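PDB 4ES8: Epf from Streptococcus pyogenes, which acts as a cell-surface adhesin that binds to cells through an N-terminal domain containing a carbohydrate-binding module. Local coordinates for residues G41-K46 with T141-K146; V53-P58 with K74-K79; P65-H70 with A86-T91; Q164-R169 with V189-V194. All blocks are in the same frame, centred on the assembly; numbering follows the deposited sequence. Where two conformers were deposited one is given.

In the fold
All four contacts lie in the beta-rich part of the chain formed by the two seven-stranded antiparallel sheets. Contacts 1 and 2 are buried, while contacts 3 and 4 are partly buried: contact 3 stacks a guanidinium on an indole, contact 4 lays lysine methylenes over a phenyl face. Contact 1 is a T-shaped phenylalanine pair; contact 2 adds a histidine-serine hydrogen bond to isoleucine packing. The two share an acetate ion and the paired strands 41-46 and 51-54. Contacts 2 and 3, about 7 Å apart between centres, meet along strands 68-69 and 76-80. Contact 4 touches contact 1 through Phe145 and contact 3 through the Tyr89-Ser192 hydroxyl pair.

Contact 1 of 4, residues G41-K46 with T141-K146; sequences GRFFSK and TDDSFK. With ACT (acetate ion), chain D.
Phe145 drives the edge of its ring into the face of Phe43, a T-shaped pair with ring centroids 5.0 Å apart and planes 86° from each other. The leading edge is Phe145 CD1-CE1: CE1 comes within 3.6 Å of Phe43 CG, and CD1 stands over the middle of the Phe43 ring. Phe145 gains this approach from a chi1 of 76°, which sets CG between its backbone N and carbonyl carbon and swings the ring toward strand 41-46. Phe43 CG lies opposite its carbonyl carbon, and the ring reaches across to the loop that leads into strand 144-146. There its rim meets Asp143: Phe43 CE2 is 3.6 Å from Asp143 O, near the ring plane, while Phe43 CZ lies 3.6 Å from Asp143 OD2, ring and carboxylate steeply inclined to each other. OD2 is held by the backbone N of Asn138, with only a weak bond from Ser144 N at OD1. Strand 51-54 pairs antiparallel with both 41-46 and 144-146, so the phenylalanines meet across it; Tyr52 stacks on Phe145. Arg42, one residue earlier than Phe43, points its CB away from residues 141-146, and its extended chain reaches an acetate, probably from the crystallisation liquor. Arg42 NH1 gives acetate OXT a nearly straight bond of 2.8 Å (176°), Arg42 NH2 bonds acetate O at 2.9 Å, and Thr141 CG2 brushes the same ion. NH1 also bonds His55 O, and NH2 bonds Trp32 O.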
# COMPACT_ATOMS: atom_id res chain seq x y z
N GLY A 41 -3.71 14.71 -6.50
CA GLY A 41 -4.43 14.80 -7.77
C GLY A 41 -5.86 15.25 -7.56
O GLY A 41 -6.46 15.03 -6.49
N ARG A 42 -6.43 15.84 -8.59
CA ARG A 42 -7.77 16.41 -8.55
C ARG A 42 -8.36 16.19 -9.94
O ARG A 42 -7.73 16.51 -10.95
CB ARG A 42 -7.70 17.91 -8.16
CG ARG A 42 -6.54 18.64 -8.86
CD ARG A 42 -6.47 20.09 -8.40
NE ARG A 42 -5.12 20.61 -8.60
CZ ARG A 42 -4.79 21.49 -9.54
NH1 ARG A 42 -5.70 21.90 -10.43
NH2 ARG A 42 -3.53 21.92 -9.64
N PHE A 43 -9.53 15.54 -9.99
CA PHE A 43 -10.10 15.12 -11.28
C PHE A 43 -11.60 15.26 -11.29
O PHE A 43 -12.21 15.37 -10.23
CB PHE A 43 -9.79 13.61 -11.48
CG PHE A 43 -8.33 13.23 -11.42
CD1 PHE A 43 -7.71 12.94 -10.20
CD2 PHE A 43 -7.56 13.19 -12.58
CE1 PHE A 43 -6.35 12.59 -10.14
CE2 PHE A 43 -6.19 12.85 -12.52
CZ PHE A 43 -5.60 12.55 -11.30
N PHE A 44 -12.21 15.15 -12.49
CA PHE A 44 -13.66 15.18 -12.55
C PHE A 44 -14.13 14.33 -13.70
O PHE A 44 -13.35 13.97 -14.60
CB PHE A 44 -14.21 16.62 -12.68
CG PHE A 44 -13.91 17.22 -14.03
CD1 PHE A 44 -12.66 17.79 -14.29
CD2 PHE A 44 -14.88 17.27 -15.02
CE1 PHE A 44 -12.38 18.35 -15.55
CE2 PHE A 44 -14.60 17.83 -16.29
CZ PHE A 44 -13.36 18.37 -16.53
N SER A 45 -15.42 14.03 -13.68
CA SER A 45 -16.07 13.27 -14.73
C SER A 45 -17.47 13.78 -14.98
O SER A 45 -18.36 13.56 -14.15
CB SER A 45 -16.12 11.78 -14.38
OG SER A 45 -16.76 11.05 -15.42
N LYS A 46 -17.68 14.50 -16.09
CA LYS A 46 -19.04 14.95 -16.40
C LYS A 46 -19.87 13.73 -16.78
O LYS A 46 -19.41 12.84 -17.53
CB LYS A 46 -19.01 15.97 -17.54
CG LYS A 46 -18.45 17.31 -17.09
CD LYS A 46 -18.48 18.38 -18.17
CE LYS A 46 -19.88 18.94 -18.35
NZ LYS A 46 -20.37 19.58 -17.08
N THR A 141 -0.71 18.20 -15.38
CA THR A 141 -2.06 18.75 -15.49
C THR A 141 -2.90 18.03 -16.55
O THR A 141 -4.03 18.46 -16.83
CB THR A 141 -2.05 20.26 -15.75
OG1 THR A 141 -1.31 20.49 -16.95
CG2 THR A 141 -1.49 21.05 -14.57
N ASP A 142 -2.37 16.94 -17.14
CA ASP A 142 -3.16 16.17 -18.09
C ASP A 142 -3.25 14.70 -17.62
O ASP A 142 -3.61 13.79 -18.38
CB ASP A 142 -2.66 16.31 -19.54
CG ASP A 142 -1.28 15.73 -19.80
OD1 ASP A 142 -0.52 15.53 -18.83
OD2 ASP A 142 -0.98 15.44 -20.99
N ASP A 143 -2.98 14.47 -16.30
CA ASP A 143 -3.16 13.13 -15.76
C ASP A 143 -4.63 12.74 -15.88
O ASP A 143 -5.51 13.61 -15.94
CB ASP A 143 -2.70 13.06 -14.30
CG ASP A 143 -2.45 11.65 -13.77
OD1 ASP A 143 -2.32 10.69 -14.60
OD2 ASP A 143 -2.38 11.49 -12.52
N SER A 144 -4.88 11.45 -15.97
CA SER A 144 -6.23 10.93 -16.13
C SER A 144 -6.29 9.53 -15.57
O SER A 144 -5.23 8.93 -15.30
CB SER A 144 -6.61 10.92 -17.60
OG SER A 144 -5.76 10.02 -18.29
N PHE A 145 -7.50 9.02 -15.36
CA PHE A 145 -7.64 7.66 -14.88
C PHE A 145 -9.05 7.17 -15.10
O PHE A 145 -9.96 7.98 -15.35
CB PHE A 145 -7.29 7.50 -13.37
CG PHE A 145 -8.33 7.99 -12.39
CD1 PHE A 145 -8.37 9.33 -11.99
CD2 PHE A 145 -9.24 7.11 -11.81
CE1 PHE A 145 -9.35 9.79 -11.10
CE2 PHE A 145 -10.22 7.56 -10.91
CZ PHE A 145 -10.26 8.91 -10.55
N LYS A 146 -9.21 5.84 -14.98
CA LYS A 146 -10.51 5.16 -15.05
C LYS A 146 -10.71 4.41 -13.76
O LYS A 146 -9.77 3.81 -13.27
CB LYS A 146 -10.59 4.18 -16.23
CG LYS A 146 -10.63 4.83 -17.62
CD LYS A 146 -11.32 3.91 -18.63
CE LYS A 146 -10.51 2.70 -19.05
NZ LYS A 146 -11.37 1.62 -19.59
C ACT D . -3.79 23.96 -12.60
O ACT D . -2.84 23.40 -12.01
OXT ACT D . -5.00 23.68 -12.51
CH3 ACT D . -3.51 25.15 -13.54

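Contact 2 of 4, residues V53-P58 with K74-K79. With ACT (acetate ion), chain D.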
# COMPACT_ATOMS: atom_id res chain seq x y z
N VAL A 53 -10.71 13.14 -15.89
CA VAL A 53 -9.64 13.99 -16.36
C VAL A 53 -9.30 15.03 -15.29
O VAL A 53 -10.04 15.19 -14.32
CB VAL A 53 -9.99 14.70 -17.70
CG1 VAL A 53 -10.32 13.68 -18.79
CG2 VAL A 53 -11.12 15.71 -17.50
N PHE A 54 -8.17 15.71 -15.46
CA PHE A 54 -7.65 16.62 -14.45
C PHE A 54 -8.55 17.84 -14.26
O PHE A 54 -9.03 18.43 -15.24
CB PHE A 54 -6.21 17.01 -14.81
CG PHE A 54 -5.48 17.73 -13.70
CD1 PHE A 54 -4.91 17.02 -12.66
CD2 PHE A 54 -5.30 19.11 -13.74
CE1 PHE A 54 -4.20 17.68 -11.64
CE2 PHE A 54 -4.57 19.77 -12.75
CZ PHE A 54 -4.03 19.05 -11.70
N HIS A 55 -8.78 18.22 -12.99
CA HIS A 55 -9.66 19.31 -12.58
C HIS A 55 -8.84 20.59 -12.44
O HIS A 55 -8.29 20.90 -11.37
CB HIS A 55 -10.33 18.93 -11.25
CG HIS A 55 -11.30 19.91 -10.64
ND1 HIS A 55 -10.89 21.15 -10.15
CD2 HIS A 55 -12.62 19.75 -10.37
CE1 HIS A 55 -11.98 21.71 -9.63
NE2 HIS A 55 -13.04 20.91 -9.73
N LEU A 56 -8.76 21.35 -13.54
CA LEU A 56 -7.98 22.59 -13.53
C LEU A 56 -8.58 23.64 -12.61
O LEU A 56 -9.79 23.67 -12.40
CB LEU A 56 -7.86 23.16 -14.95
CG LEU A 56 -7.28 22.24 -16.00
CD1 LEU A 56 -7.65 22.72 -17.39
CD2 LEU A 56 -5.77 22.08 -15.85
N ILE A 57 -7.71 24.46 -12.02
CA ILE A 57 -8.12 25.57 -11.17
C ILE A 57 -7.35 26.79 -11.72
O ILE A 57 -6.41 26.59 -12.51
CB ILE A 57 -7.91 25.32 -9.66
CG1 ILE A 57 -6.41 25.16 -9.34
CG2 ILE A 57 -8.76 24.09 -9.23
CD1 ILE A 57 -6.06 24.84 -7.88
N PRO A 58 -7.71 28.04 -11.36
CA PRO A 58 -6.99 29.20 -11.94
C PRO A 58 -5.51 29.12 -11.63
O PRO A 58 -5.12 28.91 -10.48
CB PRO A 58 -7.69 30.40 -11.29
CG PRO A 58 -9.08 29.90 -11.00
CD PRO A 58 -8.81 28.49 -10.49
N LYS A 74 -16.56 26.72 -12.82
CA LYS A 74 -16.97 27.00 -11.43
C LYS A 74 -18.18 26.14 -10.96
O LYS A 74 -18.98 26.60 -10.11
CB LYS A 74 -17.30 28.52 -11.24
CG LYS A 74 -16.22 29.47 -11.75
CD LYS A 74 -16.57 30.92 -11.41
CE LYS A 74 -16.32 31.85 -12.56
NZ LYS A 74 -16.68 33.25 -12.22
N ASP A 75 -18.28 24.89 -11.44
CA ASP A 75 -19.34 23.96 -11.01
C ASP A 75 -18.93 23.31 -9.69
O ASP A 75 -19.75 23.20 -8.77
CB ASP A 75 -19.65 22.89 -12.08
CG ASP A 75 -18.45 22.24 -12.76
OD1 ASP A 75 -17.29 22.57 -12.38
OD2 ASP A 75 -18.66 21.41 -13.67
N SER A 76 -17.66 22.94 -9.56
CA SER A 76 -17.13 22.39 -8.33
C SER A 76 -16.01 23.27 -7.83
O SER A 76 -15.36 23.97 -8.62
CB SER A 76 -16.65 20.94 -8.53
OG SER A 76 -15.82 20.84 -9.68
N TYR A 77 -15.83 23.30 -6.51
CA TYR A 77 -14.69 23.92 -5.85
C TYR A 77 -14.02 22.84 -5.06
O TYR A 77 -14.68 21.89 -4.64
CB TYR A 77 -15.14 25.07 -4.90
CG TYR A 77 -15.56 26.34 -5.61
CD1 TYR A 77 -16.69 26.37 -6.43
CD2 TYR A 77 -14.88 27.54 -5.41
CE1 TYR A 77 -17.09 27.54 -7.09
CE2 TYR A 77 -15.28 28.72 -6.03
CZ TYR A 77 -16.38 28.71 -6.87
OH TYR A 77 -16.75 29.89 -7.51
N ILE A 78 -12.72 22.99 -4.83
CA ILE A 78 -11.94 21.99 -4.08
C ILE A 78 -11.10 22.70 -3.02
O ILE A 78 -10.73 23.87 -3.21
CB ILE A 78 -11.08 21.15 -5.04
CG1 ILE A 78 -10.10 22.02 -5.86
CG2 ILE A 78 -12.02 20.28 -5.94
CD1 ILE A 78 -9.17 21.18 -6.79
N LYS A 79 -10.76 22.00 -1.93
CA LYS A 79 -10.00 22.63 -0.84
C LYS A 79 -9.11 21.62 -0.19
O LYS A 79 -9.54 20.48 0.09
CB LYS A 79 -10.96 23.25 0.20
CG LYS A 79 -10.27 23.95 1.37
CD LYS A 79 -11.30 24.68 2.30
CE LYS A 79 -12.30 23.77 2.99
NZ LYS A 79 -11.67 22.84 3.97
C ACT D . -3.79 23.96 -12.60
O ACT D . -2.84 23.40 -12.01
OXT ACT D . -5.00 23.68 -12.51
CH3 ACT D . -3.51 25.15 -13.54
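His55 lays one face of its imidazole against Ile78, whose CG2 stands 3.8 Å above the ring plane, displaced toward the rim. This CH-pi contact measures 4.2 Å from Ile78 CG2 to the His55 ring centroid. The two side chains run alongside each other, pointing opposite ways, and the other branch of Ile78 ends with CD1 3.8 Å from His55 ND1. With CG trans to the backbone N (chi1 -179°), the ring of His55 extends toward strand 76-80 and brings NE2 to Ser76 OG. The NE2-OG hydrogen bond between His55 and Ser76 is 2.8 Å long and lies near the imidazole plane; OG also bonds the hydroxyl of Tyr97. At the ring's other nitrogen, ND1 is buried and has no polar partner. His70 stacks on the ring, and its own ND1 bonds Asp75 OD1, which also receives Ser76 N at 2.9 Å. Farther along, Ile57 CG2 meets Ile78 CD1 at 3.8 Å. Backbone N of Ile57 donates to OXT of an acetate ion, probably from the crystallisation liquor, at 2.9 Å, and Arg42 holds the same oxygen. His55 and Ile57 lie just beyond strand 51-54 of one sheet, whereas Ser76 and Ile78 belong to the other. The His55-Ser76 bond lies among apolar side chains packed between two antiparallel sheets, characteristic of a beta-sandwich, the fold common among carbohydrate-binding modules.

Contact 3 of 4, residues P65-H70 with A86-T91. With ACT (acetate ion), chain E.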
# COMPACT_ATOMS: atom_id res chain seq x y z
N PRO A 65 -4.63 29.12 -0.05
CA PRO A 65 -5.51 28.35 0.84
C PRO A 65 -6.98 28.68 0.58
O PRO A 65 -7.33 29.77 0.11
CB PRO A 65 -5.10 28.79 2.26
CG PRO A 65 -3.92 29.66 2.10
CD PRO A 65 -3.89 30.17 0.69
N GLY A 66 -7.83 27.72 0.90
CA GLY A 66 -9.27 27.87 0.75
C GLY A 66 -9.86 27.19 -0.47
O GLY A 66 -9.17 26.45 -1.17
N TRP A 67 -11.14 27.44 -0.72
CA TRP A 67 -11.87 26.84 -1.83
C TRP A 67 -11.38 27.38 -3.17
O TRP A 67 -11.33 28.60 -3.35
CB TRP A 67 -13.37 27.09 -1.72
CG TRP A 67 -14.01 26.36 -0.58
CD1 TRP A 67 -14.40 26.88 0.62
CD2 TRP A 67 -14.33 24.96 -0.54
NE1 TRP A 67 -14.98 25.90 1.40
CE2 TRP A 67 -14.93 24.71 0.72
CE3 TRP A 67 -14.18 23.90 -1.45
CZ2 TRP A 67 -15.35 23.43 1.09
CZ3 TRP A 67 -14.57 22.63 -1.07
CH2 TRP A 67 -15.18 22.41 0.18
N ARG A 68 -11.05 26.47 -4.08
CA ARG A 68 -10.54 26.80 -5.42
C ARG A 68 -11.54 26.37 -6.49
O ARG A 68 -11.90 25.18 -6.56
CB ARG A 68 -9.18 26.10 -5.67
CG ARG A 68 -8.10 26.36 -4.61
CD ARG A 68 -7.21 27.59 -4.90
NE ARG A 68 -7.97 28.85 -4.96
CZ ARG A 68 -8.23 29.62 -3.91
NH1 ARG A 68 -7.82 29.26 -2.69
NH2 ARG A 68 -8.90 30.76 -4.06
N GLU A 69 -11.96 27.31 -7.33
CA GLU A 69 -12.95 27.01 -8.37
C GLU A 69 -12.40 26.12 -9.49
O GLU A 69 -11.23 26.24 -9.89
CB GLU A 69 -13.51 28.30 -9.02
CG GLU A 69 -12.51 29.11 -9.84
CD GLU A 69 -12.76 30.61 -9.89
OE1 GLU A 69 -12.97 31.23 -8.82
OE2 GLU A 69 -12.78 31.16 -11.01
N HIS A 70 -13.29 25.27 -10.04
CA HIS A 70 -12.99 24.55 -11.29
C HIS A 70 -12.82 25.65 -12.35
O HIS A 70 -13.73 26.48 -12.52
CB HIS A 70 -14.17 23.62 -11.64
CG HIS A 70 -13.85 22.61 -12.71
ND1 HIS A 70 -14.83 21.77 -13.22
CD2 HIS A 70 -12.68 22.37 -13.36
CE1 HIS A 70 -14.21 21.02 -14.12
NE2 HIS A 70 -12.92 21.32 -14.22
N ALA A 86 -11.25 18.26 0.33
CA ALA A 86 -12.70 18.38 0.22
C ALA A 86 -13.17 18.89 -1.12
O ALA A 86 -12.43 19.61 -1.81
CB ALA A 86 -13.19 19.35 1.31
N ALA A 87 -14.42 18.52 -1.47
CA ALA A 87 -15.09 19.00 -2.68
C ALA A 87 -16.38 19.68 -2.32
O ALA A 87 -17.04 19.30 -1.34
CB ALA A 87 -15.37 17.83 -3.62
N ARG A 88 -16.75 20.68 -3.13
CA ARG A 88 -17.99 21.43 -2.99
C ARG A 88 -18.66 21.43 -4.34
O ARG A 88 -18.02 21.78 -5.34
CB ARG A 88 -17.74 22.87 -2.52
CG ARG A 88 -18.96 23.78 -2.69
CD ARG A 88 -18.78 25.12 -2.00
NE ARG A 88 -18.74 24.95 -0.55
CZ ARG A 88 -18.37 25.90 0.30
NH1 ARG A 88 -18.09 27.13 -0.15
NH2 ARG A 88 -18.33 25.65 1.59
N TYR A 89 -19.92 20.99 -4.39
CA TYR A 89 -20.73 21.01 -5.63
C TYR A 89 -21.67 22.22 -5.58
O TYR A 89 -22.39 22.41 -4.59
CB TYR A 89 -21.53 19.71 -5.79
CG TYR A 89 -20.66 18.49 -5.92
CD1 TYR A 89 -20.18 17.83 -4.79
CD2 TYR A 89 -20.26 18.02 -7.17
CE1 TYR A 89 -19.35 16.71 -4.90
CE2 TYR A 89 -19.45 16.89 -7.29
CZ TYR A 89 -19.00 16.24 -6.16
OH TYR A 89 -18.20 15.13 -6.28
N LYS A 90 -21.62 23.06 -6.61
CA LYS A 90 -22.45 24.27 -6.67
C LYS A 90 -23.75 24.00 -7.40
O LYS A 90 -23.86 23.04 -8.15
CB LYS A 90 -21.68 25.41 -7.39
CG LYS A 90 -20.29 25.70 -6.82
CD LYS A 90 -20.32 26.36 -5.45
CE LYS A 90 -20.82 27.80 -5.52
NZ LYS A 90 -20.84 28.45 -4.16
N THR A 91 -24.73 24.92 -7.25
CA THR A 91 -26.01 24.77 -7.92
C THR A 91 -25.87 24.78 -9.46
O THR A 91 -26.76 24.27 -10.14
CB THR A 91 -27.01 25.87 -7.49
OG1 THR A 91 -26.49 27.13 -7.87
CG2 THR A 91 -27.30 25.85 -6.01
C ACT E . -17.53 29.42 -3.03
O ACT E . -17.70 30.29 -3.91
OXT ACT E . -18.44 28.61 -2.73
CH3 ACT E . -16.23 29.46 -2.25
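Arg88 runs across the indole of Trp67 from the six-membered ring to the five-membered ring. At the root, Arg88 CB sits over the benzene part, 3.5 Å from Trp67 CZ3, and makes a CH-pi contact with that ring. A chi1 of 166° places CG opposite the backbone N, and the chain then bends at chi3 (-68°), which returns the head group to the indole. CD approaches an acetate ion, probably from the crystallisation liquor, rather than the ring. NE lies near CE2 and CZ2 but forms its salt bridge with Asp203 on the adjoining strand. Arg88 CZ is 3.9 Å from the centroid of the Trp67 five-membered ring, over the face, as a cation-pi pair. The guanidinium is stacked there with its plane tilted 29° from the indole. At the tip Arg88 NH2 is 3.4 Å from Trp67 NE1; both are donors, so this is stacking and no hydrogen bond. Arg88 NH1 bonds acetate OXT at 3.0 Å, an oxygen that Lys90 NZ also grips at 2.8 Å. Beside this stack, Trp67 CH2 packs on Ala86 CB at 3.8 Å. Lys79 of the intervening strand 76-80 makes a cation-pi contact with Trp67 too. The indole thus meets two cationic side chains, while Asp203 and the acetate would offset the charge of Arg88. The salt bridge at NE, with the acetate at NH1 in this crystal, probably limits rotation of the guanidinium over the tryptophan.

Contact 4 of 4, residues Q164-R169 with V189-V194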
# COMPACT_ATOMS: atom_id res chain seq x y z
N GLN A 164 -17.57 -1.19 -2.06
CA GLN A 164 -17.12 -0.19 -3.03
C GLN A 164 -18.30 0.12 -3.98
O GLN A 164 -19.34 -0.54 -3.94
CB GLN A 164 -15.88 -0.67 -3.80
CG GLN A 164 -14.66 -0.70 -2.92
CD GLN A 164 -13.48 -1.23 -3.67
OE1 GLN A 164 -13.40 -2.44 -3.94
NE2 GLN A 164 -12.56 -0.33 -4.03
N GLY A 165 -18.13 1.15 -4.79
CA GLY A 165 -19.19 1.69 -5.62
C GLY A 165 -19.76 2.90 -4.90
O GLY A 165 -19.63 3.03 -3.68
N PHE A 166 -20.38 3.81 -5.66
CA PHE A 166 -20.93 5.02 -5.05
C PHE A 166 -22.12 4.70 -4.18
O PHE A 166 -23.12 4.14 -4.66
CB PHE A 166 -21.33 6.05 -6.11
CG PHE A 166 -20.14 6.71 -6.77
CD1 PHE A 166 -19.52 7.80 -6.17
CD2 PHE A 166 -19.62 6.21 -7.95
CE1 PHE A 166 -18.40 8.39 -6.77
CE2 PHE A 166 -18.52 6.82 -8.57
CZ PHE A 166 -17.91 7.90 -7.95
N LYS A 167 -22.04 5.10 -2.92
CA LYS A 167 -23.08 4.84 -1.92
C LYS A 167 -23.11 5.95 -0.90
O LYS A 167 -22.13 6.67 -0.72
CB LYS A 167 -22.74 3.52 -1.15
CG LYS A 167 -22.73 2.25 -1.99
CD LYS A 167 -22.81 1.03 -1.11
CE LYS A 167 -23.25 -0.17 -1.92
NZ LYS A 167 -24.14 -1.08 -1.14
N GLN A 168 -24.23 6.04 -0.16
CA GLN A 168 -24.24 6.85 1.04
C GLN A 168 -23.42 6.08 2.09
O GLN A 168 -23.48 4.84 2.11
CB GLN A 168 -25.69 7.06 1.54
CG GLN A 168 -26.51 7.96 0.66
CD GLN A 168 -27.77 8.36 1.41
OE1 GLN A 168 -28.57 7.52 1.81
NE2 GLN A 168 -27.92 9.64 1.69
N ARG A 169 -22.62 6.76 2.91
CA ARG A 169 -21.81 6.09 3.91
C ARG A 169 -21.94 6.76 5.26
O ARG A 169 -22.17 7.97 5.32
CB ARG A 169 -20.31 6.09 3.50
CG ARG A 169 -20.06 5.41 2.15
CD ARG A 169 -18.59 5.36 1.76
NE ARG A 169 -18.53 4.84 0.39
CZ ARG A 169 -18.48 3.55 0.08
NH1 ARG A 169 -18.29 2.63 1.03
NH2 ARG A 169 -18.55 3.17 -1.19
N VAL A 189 -7.92 6.71 -4.00
CA VAL A 189 -8.82 7.53 -4.80
C VAL A 189 -10.09 7.79 -4.00
O VAL A 189 -10.78 6.85 -3.60
CB VAL A 189 -9.15 6.89 -6.18
CG1 VAL A 189 -9.75 7.97 -7.11
CG2 VAL A 189 -7.89 6.30 -6.81
N LEU A 190 -10.35 9.07 -3.75
CA LEU A 190 -11.51 9.50 -2.94
C LEU A 190 -12.53 10.12 -3.88
O LEU A 190 -12.31 11.24 -4.37
CB LEU A 190 -11.05 10.51 -1.89
CG LEU A 190 -10.08 9.93 -0.85
CD1 LEU A 190 -9.39 11.03 -0.10
CD2 LEU A 190 -10.78 8.96 0.11
N LEU A 191 -13.59 9.37 -4.21
CA LEU A 191 -14.55 9.80 -5.20
C LEU A 191 -15.86 10.20 -4.61
O LEU A 191 -16.35 9.56 -3.67
CB LEU A 191 -14.82 8.70 -6.26
CG LEU A 191 -13.57 8.08 -6.90
CD1 LEU A 191 -13.23 6.76 -6.24
CD2 LEU A 191 -13.79 7.85 -8.39
N SER A 192 -16.48 11.24 -5.19
CA SER A 192 -17.83 11.62 -4.77
C SER A 192 -18.62 12.03 -5.99
O SER A 192 -18.04 12.31 -7.05
CB SER A 192 -17.80 12.74 -3.73
OG SER A 192 -17.15 13.91 -4.19
N LYS A 193 -19.94 12.06 -5.87
CA LYS A 193 -20.74 12.48 -6.99
C LYS A 193 -22.09 12.99 -6.55
O LYS A 193 -22.54 12.69 -5.43
CB LYS A 193 -20.88 11.35 -8.03
CG LYS A 193 -21.89 10.28 -7.70
CD LYS A 193 -22.16 9.43 -8.95
CE LYS A 193 -22.86 8.14 -8.67
NZ LYS A 193 -22.95 7.31 -9.91
N VAL A 194 -22.73 13.76 -7.44
CA VAL A 194 -24.12 14.20 -7.29
C VAL A 194 -24.88 13.59 -8.46
O VAL A 194 -24.36 13.57 -9.58
CB VAL A 194 -24.29 15.75 -7.19
CG1 VAL A 194 -23.70 16.26 -5.88
CG2 VAL A 194 -23.69 16.50 -8.38
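Phe166 and Lys193 make the CH-pi part of the contact: the lysine stretches its methylenes over one face of the ring. Lys193 CD lies 4.1 Å from the Phe166 ring centroid and 13° off the ring normal, with Lys193 CG over the face near CD1 and Lys193 CE reaching 3.6 Å from Phe166 CG. Lys193 CG sits between the backbone N and carbonyl carbon (chi1 79°), and the chain is extended beyond it, so that the aliphatic part crosses the ring at a slant and Lys193 NZ passes Phe166 CD2 at 4.0 Å. Glu195 makes only a long, weak ion pair with Lys193 NZ. Apolar packing comes from Leu191, two residues earlier on the same side of the strand. Leu191 CB touches Phe166 CZ at 3.6 Å, and CD2 approaches the same atom as the two side chains cross at about a right angle. Backbone contact fills the interval between them, where Phe166 CE1 lies 3.7 Å from the carbonyl carbon of Ser192. The Ser192 side chain points away from the loop, and its OG pairs with the hydroxyl of Tyr89. No hydrogen bond joins the two segments. Phe166 therefore attaches the loop before strand 172-180 to strand 186-194 by dispersion and by lysine methylenes probably polarised by the adjacent ammonium, an interaction that leaves the ammonium above and beyond the ring's rim.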